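Local coordinates for dUTPase (Streptococcus mutans, PDB 3H6X), which probably hydrolyses dUTP to dUMP and diphosphate, as a trimeric, jelly-roll member of the dUTPase family, at residues Gly6-Thr11 and Asp88-Pro93; Pro20-Glu23 and Gly29-Leu32. One frame throughout, in Å; residues are numbered along the deposited sequence.

Contact 1 and contact 2 lie with their centres about 17 Å apart in one jelly-roll subunit, and strand 6-9 links them. On one side Glu-8 of that strand meets the loop that follows strand 82-85; on the other Phe-7 packs on Pro-20, Tyr-30 and Leu-32 of contact 2, with Phe-7 CG 3.6 Å from Pro-20 CD. Along the chain 6-11 comes first, then 20-23 and 29-32, and 88-93 last, so the local contact of loop 20-23 with strand 30-33 falls within the long span bridged by contact 1. Strand 6-9 pairs with 52-55, and strand 30-33 with 118-126. Phe-7, Arg-22 and Tyr-30 also pack against the third subunit, which ties this region to the trimer.

Contact 1 of 2, residues Gly6-Thr11 and Asp88-Pro93; sequences GFELIT and DYYNNP
Glu-8 and Tyr-90 make the whole of this contact, through one short hydrogen bond at the protein surface: Tyr-90 OH donates to Glu-8 OE1 at 2.6 Å. The phenol comes to OE1 on its syn side but 35° out of the carboxylate plane, while OE1 itself lies at the edge of the tyrosine ring, close to the ring plane. Carboxylate and ring planes are turned 52° against each other. Glu-8 OE1 also sits beside the ring carbon ortho to the hydroxyl, 3.3 Å from Tyr-90 CE1. Glu-8 OE2 is 3.4 Å from Tyr-90 OH at an angle too poor for a bond; it is used instead in a salt bridge to Lys-3, so the two carboxylate oxygens have different partners, which should restrain the rotation of the group. The nearby lysine would be expected to help keep Glu-8 ionised.

Both side chains reach out to meet, across 9.5 Å between the CA atoms of Glu-8 and Tyr-90: Glu-8 extended beyond CG, Tyr-90 with CG anti to the backbone N (chi1 177°). Tyr-90 and Asn-91 are the two central residues of a type II beta turn from Tyr-89 to Asn-92, closed by Asn-92 N to Tyr-89 O at 3.1 Å. Asn-91 CG lies over the centre of one face of the Tyr-90 ring, 3.8 Å above its plane, and Asn-91 OD1 accepts a hydrogen bond from Lys-53.

Asp-88, earlier in this loop than the turn, hydrogen-bonds to Thr-24 of the second subunit. The contact thus joins the N-terminal strand 6-9 of the jelly roll, held by backbone hydrogen bonds to antiparallel strand 52-55, whose Lys-53 touches both Glu-8 and Tyr-90, to the surface loop between strands 82-85 and 100-105.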
loop_
_atom_site.group_PDB
_atom_site.type_symbol
_atom_site.label_atom_id
_atom_site.label_comp_id
_atom_site.label_asym_id
_atom_site.label_seq_id
_atom_site.Cartn_x
_atom_site.Cartn_y
_atom_site.Cartn_z
ATOM N N GLY B 6 -19.168 3.663 7.246
ATOM C CA GLY B 6 -19.725 3.777 5.909
ATOM C C GLY B 6 -19.375 5.102 5.242
ATOM O O GLY B 6 -18.504 5.846 5.728
ATOM N N PHE B 7 -20.050 5.374 4.122
ATOM C CA PHE B 7 -19.831 6.593 3.338
ATOM C C PHE B 7 -21.077 7.444 3.291
ATOM O O PHE B 7 -22.209 6.940 3.304
ATOM C CB PHE B 7 -19.470 6.243 1.883
ATOM C CG PHE B 7 -18.220 5.433 1.754
ATOM C CD1 PHE B 7 -16.986 6.058 1.753
ATOM C CD2 PHE B 7 -18.272 4.047 1.655
ATOM C CE1 PHE B 7 -15.805 5.301 1.639
ATOM C CE2 PHE B 7 -17.109 3.299 1.546
ATOM C CZ PHE B 7 -15.874 3.931 1.529
ATOM N N GLU B 8 -20.851 8.749 3.188
ATOM C CA GLU B 8 -21.931 9.704 2.967
ATOM C C GLU B 8 -21.469 10.693 1.916
ATOM O O GLU B 8 -20.280 10.978 1.802
ATOM C CB GLU B 8 -22.255 10.451 4.258
ATOM C CG GLU B 8 -22.933 9.563 5.323
ATOM C CD GLU B 8 -23.034 10.245 6.666
ATOM O OE1 GLU B 8 -22.378 11.289 6.865
ATOM O OE2 GLU B 8 -23.781 9.718 7.527
ATOM N N LEU B 9 -22.405 11.206 1.125
ATOM C CA LEU B 9 -22.072 12.321 0.241
ATOM C C LEU B 9 -21.711 13.558 1.055
ATOM O O LEU B 9 -22.355 13.856 2.079
ATOM C CB LEU B 9 -23.278 12.675 -0.633
ATOM C CG LEU B 9 -23.702 11.632 -1.657
ATOM C CD1 LEU B 9 -24.948 12.084 -2.405
ATOM C CD2 LEU B 9 -22.556 11.360 -2.637
ATOM N N ILE B 10 -20.703 14.298 0.608
ATOM C CA ILE B 10 -20.444 15.596 1.233
ATOM C C ILE B 10 -21.527 16.557 0.757
ATOM O O ILE B 10 -22.224 16.277 -0.208
ATOM C CB ILE B 10 -19.041 16.149 0.886
ATOM C CG1 ILE B 10 -18.900 16.364 -0.627
ATOM C CG2 ILE B 10 -17.964 15.209 1.397
ATOM C CD1 ILE B 10 -17.630 17.097 -1.032
ATOM N N THR B 11 -21.692 17.682 1.440
ATOM C CA THR B 11 -22.777 18.578 1.094
ATOM C C THR B 11 -22.697 19.107 -0.348
ATOM O O THR B 11 -23.720 19.427 -0.937
ATOM C CB THR B 11 -22.972 19.680 2.152
ATOM O OG1 THR B 11 -21.751 20.371 2.337
ATOM C CG2 THR B 11 -23.394 19.070 3.476
ATOM N N ASP B 88 -11.209 10.543 12.264
ATOM C CA ASP B 88 -11.561 11.914 12.618
ATOM C C ASP B 88 -11.470 12.890 11.455
ATOM O O ASP B 88 -11.631 14.078 11.646
ATOM C CB ASP B 88 -10.805 12.410 13.869
ATOM C CG ASP B 88 -9.309 12.128 13.813
ATOM O OD1 ASP B 88 -8.788 11.737 12.749
ATOM O OD2 ASP B 88 -8.649 12.312 14.862
ATOM N N TYR B 89 -11.202 12.384 10.256
ATOM C CA TYR B 89 -11.187 13.243 9.074
ATOM C C TYR B 89 -12.635 13.627 8.735
ATOM O O TYR B 89 -12.924 14.760 8.366
ATOM C CB TYR B 89 -10.499 12.495 7.926
ATOM C CG TYR B 89 -10.262 13.313 6.669
ATOM C CD1 TYR B 89 -9.476 14.461 6.688
ATOM C CD2 TYR B 89 -10.781 12.890 5.463
ATOM C CE1 TYR B 89 -9.255 15.198 5.503
ATOM C CE2 TYR B 89 -10.581 13.600 4.299
ATOM C CZ TYR B 89 -9.823 14.740 4.322
ATOM O OH TYR B 89 -9.639 15.415 3.129
ATOM N N TYR B 90 -13.546 12.670 8.915
ATOM C CA TYR B 90 -14.988 12.852 8.716
ATOM C C TYR B 90 -15.515 14.119 9.366
ATOM O O TYR B 90 -15.318 14.336 10.561
ATOM C CB TYR B 90 -15.693 11.632 9.317
ATOM C CG TYR B 90 -17.201 11.610 9.292
ATOM C CD1 TYR B 90 -17.899 11.411 8.098
ATOM C CD2 TYR B 90 -17.932 11.731 10.479
ATOM C CE1 TYR B 90 -19.298 11.355 8.091
ATOM C CE2 TYR B 90 -19.315 11.666 10.476
ATOM C CZ TYR B 90 -19.995 11.484 9.289
ATOM O OH TYR B 90 -21.381 11.412 9.297
ATOM N N ASN B 91 -16.201 14.936 8.568
ATOM C CA ASN B 91 -16.848 16.152 9.066
ATOM C C ASN B 91 -15.909 17.207 9.663
ATOM O O ASN B 91 -16.356 18.059 10.442
ATOM C CB ASN B 91 -17.967 15.807 10.056
ATOM C CG ASN B 91 -19.252 15.406 9.367
ATOM O OD1 ASN B 91 -19.430 15.650 8.173
ATOM N ND2 ASN B 91 -20.175 14.796 10.128
ATOM N N ASN B 92 -14.631 17.177 9.290
ATOM C CA ASN B 92 -13.704 18.215 9.751
ATOM C C ASN B 92 -14.156 19.582 9.213
ATOM O O ASN B 92 -14.862 19.646 8.204
ATOM C CB ASN B 92 -12.240 17.882 9.399
ATOM C CG ASN B 92 -11.929 18.058 7.911
ATOM O OD1 ASN B 92 -11.661 17.088 7.182
ATOM N ND2 ASN B 92 -11.954 19.300 7.458
ATOM N N PRO B 93 -13.800 20.671 9.918
ATOM C CA PRO B 93 -14.315 21.994 9.549
ATOM C C PRO B 93 -13.729 22.552 8.258
ATOM O O PRO B 93 -14.270 23.550 7.768
ATOM C CB PRO B 93 -13.882 22.894 10.716
ATOM C CG PRO B 93 -13.198 22.035 11.711
ATOM C CD PRO B 93 -12.891 20.713 11.077
#

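Contact 2 of 2, residues Pro20-Glu23 and Gly29-Leu32; sequences PKRE and GYDL
Over one face of the Tyr-30 ring sits Arg-22 CG, a CH-pi contact 3.5 Å from the centroid and 15° off the ring normal; Pro-20 O lies at the ring edge, near its plane. CG stands anti to the carbonyl carbon of Arg-22; the chain runs on extended through CG, which puts CD by the phenol end of Tyr-30, and the bend at chi3 then brings NE near Tyr-30 OH. The guanidinium plane is inclined 44° to the ring. Water 3 joins Arg-22 NE to Tyr-30 OH, which also bonds to the backbone N of Ile-130 of the third subunit, while Arg-22 NH1 bonds to Ala-27 O. The backbones meet at Asp-31 N, which donates to Lys-21 O at 3.0 Å and 174°, from above the carbonyl plane. The loop 20-23 thus lies along strand 30-33, an outermost strand of this chain's four-stranded jelly-roll sheet, on the side away from strand 118-126. Further along, Pro-20 CG packs on Leu-32 CG at 3.8 Å, beside Phe-7. At the opposite end two carboxylates approach, Glu-23 OE1 being 4.1 Å from Asp-31 OD2; water 5 lies within hydrogen-bonding distance of both, and Arg-118 forms a salt bridge with Glu-23, probably easing their repulsion.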
loop_
_atom_site.group_PDB
_atom_site.type_symbol
_atom_site.label_atom_id
_atom_site.label_comp_id
_atom_site.label_asym_id
_atom_site.label_seq_id
_atom_site.Cartn_x
_atom_site.Cartn_y
_atom_site.Cartn_z
ATOM N N PRO B 20 -20.072 4.575 -2.622
ATOM C CA PRO B 20 -19.326 3.374 -3.045
ATOM C C PRO B 20 -20.030 2.063 -2.713
ATOM O O PRO B 20 -20.680 1.952 -1.674
ATOM C CB PRO B 20 -18.017 3.464 -2.240
ATOM C CG PRO B 20 -17.880 4.936 -1.890
ATOM C CD PRO B 20 -19.299 5.414 -1.688
ATOM N N LYS B 21 -19.876 1.079 -3.601
ATOM C CA LYS B 21 -20.363 -0.262 -3.298
ATOM C C LYS B 21 -19.299 -1.286 -3.645
ATOM O O LYS B 21 -18.327 -0.967 -4.339
ATOM C CB LYS B 21 -21.653 -0.559 -4.061
ATOM C CG LYS B 21 -21.475 -0.676 -5.555
ATOM C CD LYS B 21 -22.807 -0.962 -6.246
ATOM C CE LYS B 21 -22.661 -0.967 -7.771
ATOM N NZ LYS B 21 -23.971 -1.261 -8.438
ATOM N N ARG B 22 -19.464 -2.507 -3.146
ATOM C CA ARG B 22 -18.526 -3.574 -3.485
ATOM C C ARG B 22 -19.001 -4.237 -4.758
ATOM O O ARG B 22 -20.218 -4.394 -4.964
ATOM C CB ARG B 22 -18.438 -4.605 -2.360
ATOM C CG ARG B 22 -17.936 -4.031 -1.050
ATOM C CD ARG B 22 -17.715 -5.136 -0.047
ATOM N NE ARG B 22 -18.966 -5.767 0.347
ATOM C CZ ARG B 22 -19.072 -7.051 0.672
ATOM N NH1 ARG B 22 -18.005 -7.834 0.631
ATOM N NH2 ARG B 22 -20.241 -7.549 1.050
ATOM N N GLU B 23 -18.056 -4.619 -5.609
ATOM C CA GLU B 23 -18.398 -5.162 -6.912
ATOM C C GLU B 23 -18.946 -6.583 -6.826
ATOM O O GLU B 23 -19.797 -6.977 -7.625
ATOM C CB GLU B 23 -17.194 -5.108 -7.869
ATOM C CG GLU B 23 -17.555 -5.637 -9.246
ATOM C CD GLU B 23 -16.463 -5.447 -10.269
ATOM O OE1 GLU B 23 -15.595 -4.576 -10.059
ATOM O OE2 GLU B 23 -16.487 -6.175 -11.286
ATOM N N GLY B 29 -13.006 -4.415 -1.084
ATOM C CA GLY B 29 -12.993 -2.987 -1.368
ATOM C C GLY B 29 -14.303 -2.404 -1.868
ATOM O O GLY B 29 -15.074 -3.078 -2.562
ATOM N N TYR B 30 -14.544 -1.152 -1.487
ATOM C CA TYR B 30 -15.663 -0.334 -1.957
ATOM C C TYR B 30 -15.126 0.592 -3.018
ATOM O O TYR B 30 -14.135 1.278 -2.798
ATOM C CB TYR B 30 -16.234 0.496 -0.794
ATOM C CG TYR B 30 -16.981 -0.377 0.181
ATOM C CD1 TYR B 30 -16.312 -1.032 1.207
ATOM C CD2 TYR B 30 -18.355 -0.585 0.045
ATOM C CE1 TYR B 30 -16.991 -1.873 2.074
ATOM C CE2 TYR B 30 -19.042 -1.422 0.909
ATOM C CZ TYR B 30 -18.350 -2.060 1.915
ATOM O OH TYR B 30 -19.012 -2.891 2.779
ATOM N N ASP B 31 -15.769 0.613 -4.182
ATOM C CA ASP B 31 -15.203 1.375 -5.300
ATOM C C ASP B 31 -15.645 2.834 -5.252
ATOM O O ASP B 31 -16.815 3.138 -5.470
ATOM C CB ASP B 31 -15.593 0.726 -6.632
ATOM C CG ASP B 31 -14.987 -0.669 -6.797
ATOM O OD1 ASP B 31 -13.777 -0.828 -6.526
ATOM O OD2 ASP B 31 -15.713 -1.589 -7.220
ATOM N N LEU B 32 -14.695 3.724 -4.969
ATOM C CA LEU B 32 -14.954 5.160 -4.976
ATOM C C LEU B 32 -14.863 5.691 -6.406
ATOM O O LEU B 32 -14.104 5.176 -7.232
ATOM C CB LEU B 32 -13.967 5.902 -4.051
ATOM C CG LEU B 32 -14.267 5.830 -2.549
ATOM C CD1 LEU B 32 -13.873 4.483 -1.965
ATOM C CD2 LEU B 32 -13.512 6.943 -1.828
HETATM O O HOH W 1 -18.970 1.836 -6.456
HETATM O O HOH W 2 -18.094 -1.126 -7.680
HETATM O O HOH W 3 -21.098 -3.979 1.473
HETATM O O HOH W 4 -15.473 -3.773 -5.062
HETATM O O HOH W 5 -14.155 -3.494 -8.245
#